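Local coordinates for attaching and effacing protein, pathogenesis factor (PDB 4E9L), which is an Escherichia coli adhesin of the intimin/invasin family that probably attaches the bacterium to host cells, here as a string of immunoglobulin-like domains, at residues A[212-217]-A[258-263]; A[231-236]-A[269-274]. All coordinates share one frame; numbering follows the deposited sequence.

Contact 1 (A[212-217]-A[258-263])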
# COMPACT_ATOMS: atom_id res chain seq x y z
N THR A 212 6.83 -6.10 2.60
CA THR A 212 6.52 -5.05 1.63
C THR A 212 5.27 -4.28 2.11
O THR A 212 4.60 -4.72 3.05
CB THR A 212 6.40 -5.60 0.17
OG1 THR A 212 6.40 -4.49 -0.74
CG2 THR A 212 5.12 -6.39 -0.06
N THR A 213 4.97 -3.15 1.47
CA THR A 213 3.81 -2.33 1.77
C THR A 213 2.70 -2.65 0.79
O THR A 213 2.93 -2.76 -0.42
CB THR A 213 4.14 -0.82 1.76
OG1 THR A 213 5.22 -0.59 2.67
CG2 THR A 213 2.93 0.03 2.18
N VAL A 214 1.53 -2.84 1.33
CA VAL A 214 0.30 -3.09 0.56
C VAL A 214 -0.47 -1.78 0.63
O VAL A 214 -0.63 -1.24 1.73
CB VAL A 214 -0.53 -4.24 1.17
CG1 VAL A 214 -1.79 -4.50 0.33
CG2 VAL A 214 0.29 -5.49 1.27
N THR A 215 -0.96 -1.27 -0.51
CA THR A 215 -1.79 -0.05 -0.52
C THR A 215 -3.18 -0.40 -1.09
O THR A 215 -3.28 -1.05 -2.15
CB THR A 215 -1.12 1.08 -1.38
OG1 THR A 215 0.17 1.40 -0.87
CG2 THR A 215 -1.94 2.37 -1.39
N LEU A 216 -4.24 0.02 -0.39
CA LEU A 216 -5.61 -0.12 -0.86
C LEU A 216 -6.14 1.30 -1.16
O LEU A 216 -6.00 2.19 -0.32
CB LEU A 216 -6.53 -0.78 0.19
CG LEU A 216 -8.06 -0.76 -0.15
CD1 LEU A 216 -8.40 -1.74 -1.32
CD2 LEU A 216 -8.89 -1.11 1.07
N VAL A 217 -6.75 1.51 -2.33
CA VAL A 217 -7.42 2.78 -2.61
C VAL A 217 -8.90 2.34 -2.70
O VAL A 217 -9.27 1.56 -3.58
CB VAL A 217 -6.87 3.56 -3.84
CG1 VAL A 217 -7.71 4.80 -4.10
CG2 VAL A 217 -5.42 3.99 -3.59
N ALA A 258 -0.73 -1.21 4.68
CA ALA A 258 -0.42 -2.25 5.68
C ALA A 258 0.89 -2.88 5.30
O ALA A 258 1.32 -2.78 4.15
CB ALA A 258 -1.54 -3.31 5.71
N THR A 259 1.52 -3.55 6.27
CA THR A 259 2.75 -4.31 6.06
C THR A 259 2.43 -5.78 5.86
O THR A 259 1.80 -6.41 6.71
CB THR A 259 3.73 -4.13 7.22
OG1 THR A 259 3.95 -2.73 7.40
CG2 THR A 259 5.08 -4.85 6.96
N LEU A 260 2.92 -6.33 4.76
CA LEU A 260 2.76 -7.75 4.46
C LEU A 260 4.12 -8.36 4.76
O LEU A 260 5.11 -7.93 4.15
CB LEU A 260 2.39 -7.93 2.96
CG LEU A 260 2.05 -9.35 2.45
CD1 LEU A 260 1.42 -9.27 1.06
CD2 LEU A 260 3.30 -10.19 2.30
N THR A 261 4.19 -9.31 5.70
CA THR A 261 5.46 -9.97 6.03
C THR A 261 5.40 -11.39 5.48
O THR A 261 4.45 -12.12 5.77
CB THR A 261 5.74 -9.99 7.56
OG1 THR A 261 5.54 -8.69 8.13
CG2 THR A 261 7.16 -10.49 7.89
N THR A 262 6.40 -11.79 4.70
CA THR A 262 6.44 -13.17 4.17
C THR A 262 7.08 -14.07 5.23
O THR A 262 7.79 -13.57 6.10
CB THR A 262 7.26 -13.23 2.87
OG1 THR A 262 8.61 -12.94 3.19
CG2 THR A 262 6.75 -12.27 1.80
N GLY A 263 6.86 -15.38 5.12
CA GLY A 263 7.51 -16.35 6.00
C GLY A 263 8.62 -17.06 5.23
O GLY A 263 9.11 -16.53 4.23
O HOH W 1 5.67 -1.80 5.12
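In one sheet of an immunoglobulin-like β-sandwich domain of this invasin-type chain, Thr212, Thr213 and Val214 pair antiparallel with Leu260, Thr259 and Ala258. Two hydrogen-bonded pairs flank a non-hydrogen-bonded one. At the first, Thr212 N reaches Leu260 O at 3.0 Å and Leu260 N returns to Thr212 O; at the other, the bond from Val214 N to Ala258 O is 2.8 Å long and practically straight (179° at the hydrogen), and Ala258 N gives back to Val214 O. Between them Thr213 and Thr259 lie with CA atoms 4.8 Å apart. There Thr213 CA approaches Ala258 O and Thr259 CA approaches Thr212 O, as CA-H...O contacts.

One face is wetted, the other mostly apolar. Thr213 and Thr259 share a rotamer, with CG2 anti to the backbone N and OG1 beside it (chi1 -55° and -54°). The hydroxyls are bridged by one water, which lies 2.8 Å from Thr213 OG1 and 3.0 Å from Thr259 OG1, while the methyl CG2 of Thr213 sits 3.8 Å from Ala258 O. On the reverse face Val214 and Leu260, diagonal neighbours in the pairing, cross obliquely: Val214 CG2 meets Leu260 CB at 3.6 Å and lies near CD1 as well. Thr212, also on this face, directs its OG1 to a hydrogen bond with Glu203 rather than across the pair.

These are the two central strands of their sheet. Strand 198-201 borders 211-217, putting Val199 and Val201 against Val214; strand 244-252 borders 255-261, with Ser246 bonding Thr259 and Trp248 touching both Val214 and Ala258. Across the sandwich, strand 267-275 presents Leu269 and Val271 to Leu260.

Contact 2 (A[231-236]-A[269-274])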
# COMPACT_ATOMS: atom_id res chain seq x y z
N LEU A 231 -10.56 -2.57 8.15
CA LEU A 231 -10.15 -3.60 7.20
C LEU A 231 -9.40 -4.75 7.81
O LEU A 231 -8.83 -4.65 8.90
CB LEU A 231 -9.21 -2.96 6.14
CG LEU A 231 -9.68 -1.72 5.37
CD1 LEU A 231 -8.51 -1.02 4.74
CD2 LEU A 231 -10.73 -2.08 4.28
N SER A 232 -9.36 -5.84 7.04
CA SER A 232 -8.58 -7.04 7.31
C SER A 232 -8.01 -7.50 5.97
O SER A 232 -8.03 -6.74 4.99
CB SER A 232 -9.44 -8.12 7.96
OG SER A 232 -8.59 -9.18 8.36
N ALA A 233 -7.49 -8.73 5.89
CA ALA A 233 -6.94 -9.23 4.64
C ALA A 233 -6.99 -10.72 4.58
O ALA A 233 -6.96 -11.42 5.60
CB ALA A 233 -5.49 -8.74 4.45
N SER A 234 -7.02 -11.22 3.35
CA SER A 234 -6.98 -12.64 3.04
C SER A 234 -5.68 -12.87 2.23
O SER A 234 -5.40 -12.12 1.29
CB SER A 234 -8.20 -13.02 2.20
OG SER A 234 -8.11 -14.37 1.82
N LEU A 235 -4.91 -13.89 2.62
CA LEU A 235 -3.68 -14.30 1.94
C LEU A 235 -3.90 -15.69 1.35
O LEU A 235 -4.37 -16.58 2.05
CB LEU A 235 -2.47 -14.33 2.92
CG LEU A 235 -1.99 -12.99 3.50
CD1 LEU A 235 -0.71 -13.19 4.30
CD2 LEU A 235 -1.68 -11.96 2.39
N THR A 236 -3.59 -15.87 0.07
CA THR A 236 -3.74 -17.16 -0.61
C THR A 236 -2.50 -17.47 -1.44
O THR A 236 -1.66 -16.60 -1.65
CB THR A 236 -5.04 -17.23 -1.44
OG1 THR A 236 -5.03 -16.18 -2.41
CG2 THR A 236 -6.30 -17.17 -0.60
N LEU A 269 2.07 -15.67 -3.88
CA LEU A 269 1.28 -15.12 -2.79
C LEU A 269 0.33 -14.05 -3.35
O LEU A 269 0.74 -13.20 -4.14
CB LEU A 269 2.26 -14.49 -1.76
CG LEU A 269 1.67 -13.84 -0.51
CD1 LEU A 269 0.75 -14.78 0.21
CD2 LEU A 269 2.78 -13.42 0.44
N ARG A 270 -0.94 -14.09 -2.93
CA ARG A 270 -1.95 -13.12 -3.34
C ARG A 270 -2.55 -12.50 -2.09
O ARG A 270 -2.79 -13.21 -1.11
CB ARG A 270 -3.06 -13.77 -4.19
CG ARG A 270 -2.59 -14.19 -5.57
CD ARG A 270 -3.64 -14.95 -6.37
NE ARG A 270 -4.04 -16.22 -5.75
CZ ARG A 270 -3.35 -17.35 -5.83
NH1 ARG A 270 -2.20 -17.40 -6.49
NH2 ARG A 270 -3.80 -18.45 -5.23
N VAL A 271 -2.76 -11.17 -2.11
CA VAL A 271 -3.32 -10.43 -1.00
C VAL A 271 -4.59 -9.73 -1.42
O VAL A 271 -4.59 -8.94 -2.37
CB VAL A 271 -2.31 -9.47 -0.28
CG1 VAL A 271 -1.61 -8.52 -1.25
CG2 VAL A 271 -2.97 -8.69 0.87
N MET A 272 -5.67 -10.03 -0.71
CA MET A 272 -6.96 -9.41 -0.94
C MET A 272 -7.37 -8.66 0.34
O MET A 272 -7.68 -9.31 1.34
CB MET A 272 -8.01 -10.46 -1.36
CG MET A 272 -9.44 -9.89 -1.52
SD MET A 272 -9.52 -8.49 -2.66
CE MET A 272 -9.50 -9.40 -4.25
N PRO A 273 -7.38 -7.30 0.35
CA PRO A 273 -7.90 -6.59 1.53
C PRO A 273 -9.39 -6.91 1.62
O PRO A 273 -10.05 -7.16 0.59
CB PRO A 273 -7.71 -5.10 1.20
CG PRO A 273 -6.84 -5.07 0.01
CD PRO A 273 -7.07 -6.35 -0.73
N LEU A 274 -9.89 -6.98 2.86
CA LEU A 274 -11.27 -7.33 3.12
C LEU A 274 -11.99 -6.22 3.87
O LEU A 274 -11.44 -5.66 4.82
CB LEU A 274 -11.37 -8.63 3.95
CG LEU A 274 -10.76 -9.92 3.40
CD1 LEU A 274 -10.71 -10.98 4.49
CD2 LEU A 274 -11.52 -10.45 2.20
O HOH W 2 -5.90 -13.73 -1.68
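Leu231 touches Leu274 just ahead of the first paired residues: its CA approaches Leu274 O as a CA-H...O contact, and its CB and CD2 lie near the same oxygen. Ser232 and Leu274 form the first, hydrogen-bonded pair. Ser232 O takes the Leu274 N-H at 2.8 Å, the donor standing 54° above the carbonyl plane, while Ser232 N bonds to Leu274 O. Ala233 comes next, opposite Pro273, with CA atoms only 4.2 Å apart. This pair is non-hydrogen-bonded, so the proline's missing N-H costs nothing. Leu274 leans back over the strand, setting CD1 3.7 Å from Ala233 C and 4.0 Å from Ser234 CB.

Ser234 exchanges two bonds with Met272, the one from Met272 N to Ser234 O measuring 2.9 Å. On the other face Leu235 runs beside Val271, the two side chains pointing the same way. A chi1 of -66° puts CG of Leu235 beside its own N; from there the CD2 branch lies 3.7 Å from Val271 CB and also packs on CG2. Thr236 closes the pairing with two bonds to Arg270. Their side chains cross at about a right angle, Thr236 OG1 near Arg270 CB and, in one of two Arg270 conformers, Thr236 C over one guanidinium face. Leu269 adds its CD1, 3.5 Å from Thr236 O. A water lies 2.7 Å from Thr236 OG1 and gives a weak bond to Arg270 O, on the face of Ser232, Ser234, Met272 and Leu274.

Strand 231-236 is an outermost strand of its sheet within the chain, whereas 267-275 has a second partner in strand 278-290, with backbone hydrogen bonds between Leu269 and Leu287 and between Val271 and Ala285. The Ala233, Leu235 and Pro273 face turns into the sandwich, meeting Val245 and Trp248 of strand 244-252.

Contacts 1 and 2 belong to the two facing sheets of one immunoglobulin-like domain, their centres about 9 Å apart. Contact 1 pairs the two central strands of its sheet and is the more buried; contact 2 joins an edge strand to an inner one and is partly exposed. Yet contact 2 covers about twice the area, with three hydrogen-bonded pairs against two. Each carries a water on the face turned away from the other sheet, a threonine face in contact 1 and a mixed polar and apolar one in contact 2, where one of its bonds is weak. Their apolar faces meet: Leu216 CD2 packs on Leu231 CD1 at 3.7 Å, and Leu260 CD2 on Leu269 CD2 at 3.8 Å.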